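Local coordinates for phosphotriesterase family protein (Listeria monocytogenes serotype 4b str. H7858, PDB 3PNZ) that probably hydrolyses phosphorylated sugar lactones as a zinc-dependent lactonase of the amidohydrolase fold, at residues A[16-29]-A[60-74]. Numbering follows the deposited sequence.
With ZN (zinc ion), chain I.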
loop_
_atom_site.group_PDB
_atom_site.type_symbol
_atom_site.label_atom_id
_atom_site.label_comp_id
_atom_site.label_asym_id
_atom_site.label_seq_id
_atom_site.Cartn_x
_atom_site.Cartn_y
_atom_site.Cartn_z
ATOM N N LEU A 16 11.391 3.518 12.110
ATOM C CA LEU A 16 10.885 3.232 10.761
ATOM C C LEU A 16 11.884 3.653 9.671
ATOM O O LEU A 16 12.141 2.903 8.724
ATOM C CB LEU A 16 9.522 3.901 10.542
ATOM C CG LEU A 16 8.682 3.353 9.385
ATOM C CD1 LEU A 16 8.268 1.935 9.699
ATOM C CD2 LEU A 16 7.445 4.241 9.162
ATOM N N GLY A 17 12.450 4.849 9.809
ATOM C CA GLY A 17 13.422 5.359 8.864
ATOM C C GLY A 17 12.857 5.567 7.468
ATOM O O GLY A 17 11.642 5.718 7.297
ATOM N N PHE A 18 13.750 5.569 6.482
ATOM C CA PHE A 18 13.397 5.836 5.092
ATOM C C PHE A 18 12.477 4.743 4.557
ATOM O O PHE A 18 12.835 3.567 4.555
ATOM C CB PHE A 18 14.664 5.946 4.230
ATOM C CG PHE A 18 14.407 6.480 2.857
ATOM C CD1 PHE A 18 14.547 7.830 2.590
ATOM C CD2 PHE A 18 14.013 5.633 1.839
ATOM C CE1 PHE A 18 14.294 8.333 1.322
ATOM C CE2 PHE A 18 13.764 6.127 0.570
ATOM C CZ PHE A 18 13.903 7.477 0.314
ATOM N N THR A 19 11.286 5.132 4.103
ATOM C CA THR A 19 10.222 4.168 3.833
ATOM C C THR A 19 9.582 4.357 2.459
ATOM O O THR A 19 9.268 5.485 2.072
ATOM C CB THR A 19 9.073 4.300 4.876
ATOM O OG1 THR A 19 9.573 4.030 6.195
ATOM C CG2 THR A 19 7.934 3.323 4.568
ATOM N N TYR A 20 9.392 3.253 1.743
ATOM C CA TYR A 20 8.506 3.223 0.572
ATOM C C TYR A 20 7.130 2.802 1.054
ATOM O O TYR A 20 6.979 1.726 1.624
ATOM C CB TYR A 20 8.984 2.194 -0.461
ATOM C CG TYR A 20 10.184 2.573 -1.312
ATOM C CD1 TYR A 20 10.722 3.853 -1.296
ATOM C CD2 TYR A 20 10.768 1.632 -2.147
ATOM C CE1 TYR A 20 11.827 4.183 -2.086
ATOM C CE2 TYR A 20 11.865 1.948 -2.941
ATOM C CZ TYR A 20 12.389 3.220 -2.911
ATOM O OH TYR A 20 13.485 3.516 -3.706
ATOM N N SER A 21 6.121 3.624 0.791
ATOM C CA SER A 21 4.805 3.457 1.412
ATOM C C SER A 21 3.791 2.533 0.719
ATOM O O SER A 21 2.722 2.295 1.269
ATOM C CB SER A 21 4.161 4.827 1.645
ATOM O OG SER A 21 4.870 5.558 2.630
ATOM N N HIS A 22 4.107 2.020 -0.467
ATOM C CA HIS A 22 3.200 1.108 -1.167
ATOM C C HIS A 22 3.959 0.303 -2.215
ATOM O O HIS A 22 4.252 0.809 -3.297
ATOM C CB HIS A 22 2.048 1.866 -1.845
ATOM C CG HIS A 22 1.053 0.972 -2.524
ATOM N ND1 HIS A 22 -0.262 0.883 -2.120
ATOM C CD2 HIS A 22 1.182 0.113 -3.564
ATOM C CE1 HIS A 22 -0.901 0.019 -2.888
ATOM N NE2 HIS A 22 -0.048 -0.463 -3.771
ATOM N N GLU A 23 4.291 -0.943 -1.888
ATOM C CA GLU A 23 5.018 -1.795 -2.823
ATOM C C GLU A 23 4.472 -3.211 -2.852
ATOM O O GLU A 23 3.609 -3.573 -2.057
ATOM C CB GLU A 23 6.510 -1.855 -2.468
ATOM C CG GLU A 23 7.221 -0.505 -2.468
ATOM C CD GLU A 23 7.314 0.116 -3.859
ATOM O OE1 GLU A 23 7.192 -0.628 -4.858
ATOM O OE2 GLU A 23 7.531 1.344 -3.946
ATOM N N HIS A 24 4.988 -4.004 -3.787
ATOM C CA HIS A 24 4.780 -5.457 -3.795
ATOM C C HIS A 24 6.137 -6.112 -3.944
ATOM O O HIS A 24 7.027 -5.546 -4.560
ATOM C CB HIS A 24 3.832 -5.869 -4.919
ATOM C CG HIS A 24 2.503 -5.195 -4.824
ATOM N ND1 HIS A 24 1.482 -5.679 -4.038
ATOM C CD2 HIS A 24 2.057 -4.031 -5.350
ATOM C CE1 HIS A 24 0.447 -4.861 -4.111
ATOM N NE2 HIS A 24 0.774 -3.851 -4.896
ATOM N N ILE A 25 6.311 -7.287 -3.344
ATOM C CA ILE A 25 7.642 -7.884 -3.268
ATOM C C ILE A 25 7.669 -9.298 -3.841
ATOM O O ILE A 25 8.406 -9.585 -4.791
ATOM C CB ILE A 25 8.156 -7.896 -1.815
ATOM C CG1 ILE A 25 8.127 -6.482 -1.243
ATOM C CG2 ILE A 25 9.576 -8.456 -1.762
ATOM C CD1 ILE A 25 8.404 -6.422 0.264
ATOM N N VAL A 26 6.861 -10.177 -3.268
ATOM C CA VAL A 26 6.665 -11.513 -3.821
ATOM C C VAL A 26 5.179 -11.812 -3.796
ATOM O O VAL A 26 4.560 -11.846 -2.727
ATOM C CB VAL A 26 7.410 -12.599 -2.999
ATOM C CG1 VAL A 26 7.273 -13.965 -3.672
ATOM C CG2 VAL A 26 8.875 -12.232 -2.837
ATOM N N CYS A 27 4.590 -12.015 -4.969
ATOM C CA CYS A 27 3.156 -12.248 -5.032
ATOM C C CYS A 27 2.760 -12.928 -6.330
ATOM O O CYS A 27 3.364 -12.692 -7.378
ATOM C CB CYS A 27 2.380 -10.938 -4.851
ATOM S SG CYS A 27 2.893 -9.602 -5.962
ATOM N N VAL A 28 1.735 -13.767 -6.250
ATOM C CA VAL A 28 1.244 -14.511 -7.405
ATOM C C VAL A 28 -0.283 -14.419 -7.439
ATOM O O VAL A 28 -0.982 -15.375 -7.110
ATOM C CB VAL A 28 1.698 -15.985 -7.346
ATOM C CG1 VAL A 28 1.362 -16.712 -8.660
ATOM C CG2 VAL A 28 3.182 -16.067 -7.055
ATOM N N PRO A 29 -0.809 -13.244 -7.821
ATOM C CA PRO A 29 -2.249 -12.961 -7.836
ATOM C C PRO A 29 -3.018 -14.023 -8.619
ATOM O O PRO A 29 -2.701 -14.247 -9.784
ATOM C CB PRO A 29 -2.342 -11.622 -8.581
ATOM C CG PRO A 29 -1.000 -11.017 -8.502
ATOM C CD PRO A 29 0.007 -12.105 -8.277
ATOM N N GLY A 60 17.684 2.687 2.376
ATOM C CA GLY A 60 16.291 2.403 2.666
ATOM C C GLY A 60 16.184 1.557 3.925
ATOM O O GLY A 60 17.081 0.756 4.212
ATOM N N LYS A 61 15.095 1.727 4.672
ATOM C CA LYS A 61 14.919 1.010 5.935
ATOM C C LYS A 61 13.663 0.143 5.983
ATOM O O LYS A 61 13.675 -0.951 6.555
ATOM C CB LYS A 61 14.915 1.998 7.107
ATOM C CG LYS A 61 16.237 2.718 7.306
ATOM C CD LYS A 61 17.364 1.708 7.507
ATOM C CE LYS A 61 18.659 2.372 7.962
ATOM N NZ LYS A 61 19.202 3.331 6.962
ATOM N N THR A 62 12.583 0.628 5.374
ATOM C CA THR A 62 11.292 -0.031 5.473
ATOM C C THR A 62 10.539 -0.032 4.147
ATOM O O THR A 62 10.557 0.955 3.421
ATOM C CB THR A 62 10.407 0.675 6.515
ATOM O OG1 THR A 62 11.062 0.640 7.791
ATOM C CG2 THR A 62 9.029 0.011 6.618
ATOM N N ILE A 63 9.882 -1.144 3.860
ATOM C CA ILE A 63 8.936 -1.220 2.752
ATOM C C ILE A 63 7.568 -1.625 3.263
ATOM O O ILE A 63 7.424 -2.624 3.976
ATOM C CB ILE A 63 9.392 -2.228 1.676
ATOM C CG1 ILE A 63 10.695 -1.760 1.026
ATOM C CG2 ILE A 63 8.288 -2.433 0.628
ATOM C CD1 ILE A 63 11.309 -2.800 0.105
ATOM N N VAL A 64 6.559 -0.833 2.914
ATOM C CA VAL A 64 5.181 -1.201 3.190
ATOM C C VAL A 64 4.691 -2.057 2.029
ATOM O O VAL A 64 4.572 -1.583 0.898
ATOM C CB VAL A 64 4.273 0.036 3.365
ATOM C CG1 VAL A 64 2.846 -0.396 3.669
ATOM C CG2 VAL A 64 4.803 0.918 4.493
ATOM N N ASP A 65 4.433 -3.326 2.320
ATOM C CA ASP A 65 4.023 -4.300 1.315
ATOM C C ASP A 65 2.509 -4.352 1.266
ATOM O O ASP A 65 1.869 -4.840 2.188
ATOM C CB ASP A 65 4.582 -5.670 1.689
ATOM C CG ASP A 65 4.228 -6.746 0.680
ATOM O OD1 ASP A 65 3.301 -6.540 -0.138
ATOM O OD2 ASP A 65 4.881 -7.808 0.709
ATOM N N ALA A 66 1.932 -3.850 0.178
ATOM C CA ALA A 66 0.493 -3.660 0.108
ATOM C C ALA A 66 -0.257 -4.886 -0.418
ATOM O O ALA A 66 -1.452 -4.813 -0.698
ATOM C CB ALA A 66 0.171 -2.426 -0.746
ATOM N N THR A 67 0.438 -6.014 -0.524
ATOM C CA THR A 67 -0.168 -7.237 -1.048
ATOM C C THR A 67 -1.243 -7.754 -0.100
ATOM O O THR A 67 -0.950 -8.125 1.046
ATOM C CB THR A 67 0.892 -8.340 -1.268
ATOM O OG1 THR A 67 1.986 -7.813 -2.035
ATOM C CG2 THR A 67 0.284 -9.544 -1.980
ATOM N N ALA A 68 -2.481 -7.785 -0.588
ATOM C CA ALA A 68 -3.636 -8.204 0.207
ATOM C C ALA A 68 -4.019 -9.651 -0.108
ATOM O O ALA A 68 -3.394 -10.284 -0.952
ATOM C CB ALA A 68 -4.818 -7.268 -0.041
ATOM N N VAL A 69 -5.062 -10.167 0.544
ATOM C CA VAL A 69 -5.356 -11.603 0.469
ATOM C C VAL A 69 -5.765 -12.058 -0.934
ATOM O O VAL A 69 -5.528 -13.209 -1.311
ATOM C CB VAL A 69 -6.433 -12.030 1.494
ATOM C CG1 VAL A 69 -7.825 -11.578 1.048
ATOM C CG2 VAL A 69 -6.397 -13.537 1.700
ATOM N N ASP A 70 -6.360 -11.147 -1.700
ATOM C CA ASP A 70 -6.788 -11.439 -3.070
ATOM C C ASP A 70 -5.658 -11.296 -4.103
ATOM O O ASP A 70 -5.869 -11.498 -5.302
ATOM C CB ASP A 70 -7.996 -10.560 -3.451
ATOM C CG ASP A 70 -7.777 -9.076 -3.142
ATOM O OD1 ASP A 70 -6.756 -8.717 -2.519
ATOM O OD2 ASP A 70 -8.635 -8.254 -3.537
ATOM N N TYR A 71 -4.456 -10.971 -3.641
ATOM C CA TYR A 71 -3.348 -10.705 -4.549
ATOM C C TYR A 71 -2.220 -11.738 -4.420
ATOM O O TYR A 71 -1.074 -11.469 -4.781
ATOM C CB TYR A 71 -2.827 -9.268 -4.356
ATOM C CG TYR A 71 -2.278 -8.659 -5.626
ATOM C CD1 TYR A 71 -3.126 -8.319 -6.673
ATOM C CD2 TYR A 71 -0.920 -8.436 -5.783
ATOM C CE1 TYR A 71 -2.634 -7.770 -7.847
ATOM C CE2 TYR A 71 -0.414 -7.883 -6.961
ATOM C CZ TYR A 71 -1.282 -7.555 -7.985
ATOM O OH TYR A 71 -0.796 -7.006 -9.155
ATOM N N GLY A 72 -2.560 -12.918 -3.901
ATOM C CA GLY A 72 -1.646 -14.052 -3.891
ATOM C C GLY A 72 -0.380 -13.864 -3.077
ATOM O O GLY A 72 0.728 -13.939 -3.599
ATOM N N ARG A 73 -0.541 -13.647 -1.777
ATOM C CA ARG A 73 0.603 -13.403 -0.921
ATOM C C ARG A 73 1.562 -14.589 -0.890
ATOM O O ARG A 73 1.147 -15.746 -1.004
ATOM C CB ARG A 73 0.154 -13.105 0.508
ATOM C CG ARG A 73 -0.843 -11.964 0.659
ATOM C CD ARG A 73 -0.846 -11.562 2.121
ATOM N NE ARG A 73 -1.840 -10.574 2.522
ATOM C CZ ARG A 73 -2.989 -10.871 3.127
ATOM N NH1 ARG A 73 -3.331 -12.138 3.350
ATOM N NH2 ARG A 73 -3.808 -9.900 3.498
ATOM N N ARG A 74 2.843 -14.273 -0.741
ATOM C CA ARG A 74 3.876 -15.253 -0.425
ATOM C C ARG A 74 4.587 -14.767 0.842
ATOM O O ARG A 74 5.750 -14.356 0.807
ATOM C CB ARG A 74 4.853 -15.389 -1.598
ATOM C CG ARG A 74 4.242 -16.035 -2.839
ATOM C CD ARG A 74 3.671 -17.397 -2.485
ATOM N NE ARG A 74 3.216 -18.172 -3.637
ATOM C CZ ARG A 74 1.973 -18.171 -4.114
ATOM N NH1 ARG A 74 1.026 -17.413 -3.562
ATOM N NH2 ARG A 74 1.675 -18.930 -5.158
HETATM ZN ZN ZN I . -0.314 -2.069 -5.138
HETATM O O HOH W 1 4.597 -8.964 -1.731
HETATM O O HOH W 2 3.199 -11.428 -0.216
HETATM O O HOH W 3 -1.138 -17.588 -5.581
#
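Thr62 meets Leu16 and Thr19 where the first two parallel strands of the amidohydrolase TIM barrel, 19-23 and 62-65, run side by side toward the zinc site, and Tyr71 and Arg74 meet residues of 26-29 in the loops that follow. At the start of the pair, Thr62 OG1 donates to Leu16 O over 2.7 Å, on a lone pair in the carbonyl plane. Its CG2 packs against Leu16 CD1, while Thr19 lies alongside and points the same way. The ladder continues through Tyr20 N to Thr62 O and Val64 N to Tyr20 O. A beta bulge then shifts the register, and bonding resumes with Glu23 N to Val64 O and Ala66 N to Glu23 O.

Here the HxH pair reaches the metal: His22 NE2 and His24 NE2 each bind zinc at 2.1 Å, and Asp272 and the carboxylated Lys154 also bind it. Ala66 CB sits over the centre of the His22 ring as a CH-pi contact. Second-shell Thr67 OG1 accepts from His24 ND1 (3.0 Å) in the ring plane and in turn donates a hydrogen bond to the syn lone pair of Asp65 OD1 (2.6 Å). With zinc on NE2 and Thr67 on ND1, the rotation of the imidazole is fixed.

Beyond the strands, Val28 N bonds to Gly72 O. Arg74 crosses Val26 CG1 with its CB, bends at chi2 (-56°) and lays one guanidinium face against Val28. Tyr71 has Cys27 SG 3.9 Å from its CE2, and Pro29 CG rests over the centre of its ring, 3.5 Å from the centroid.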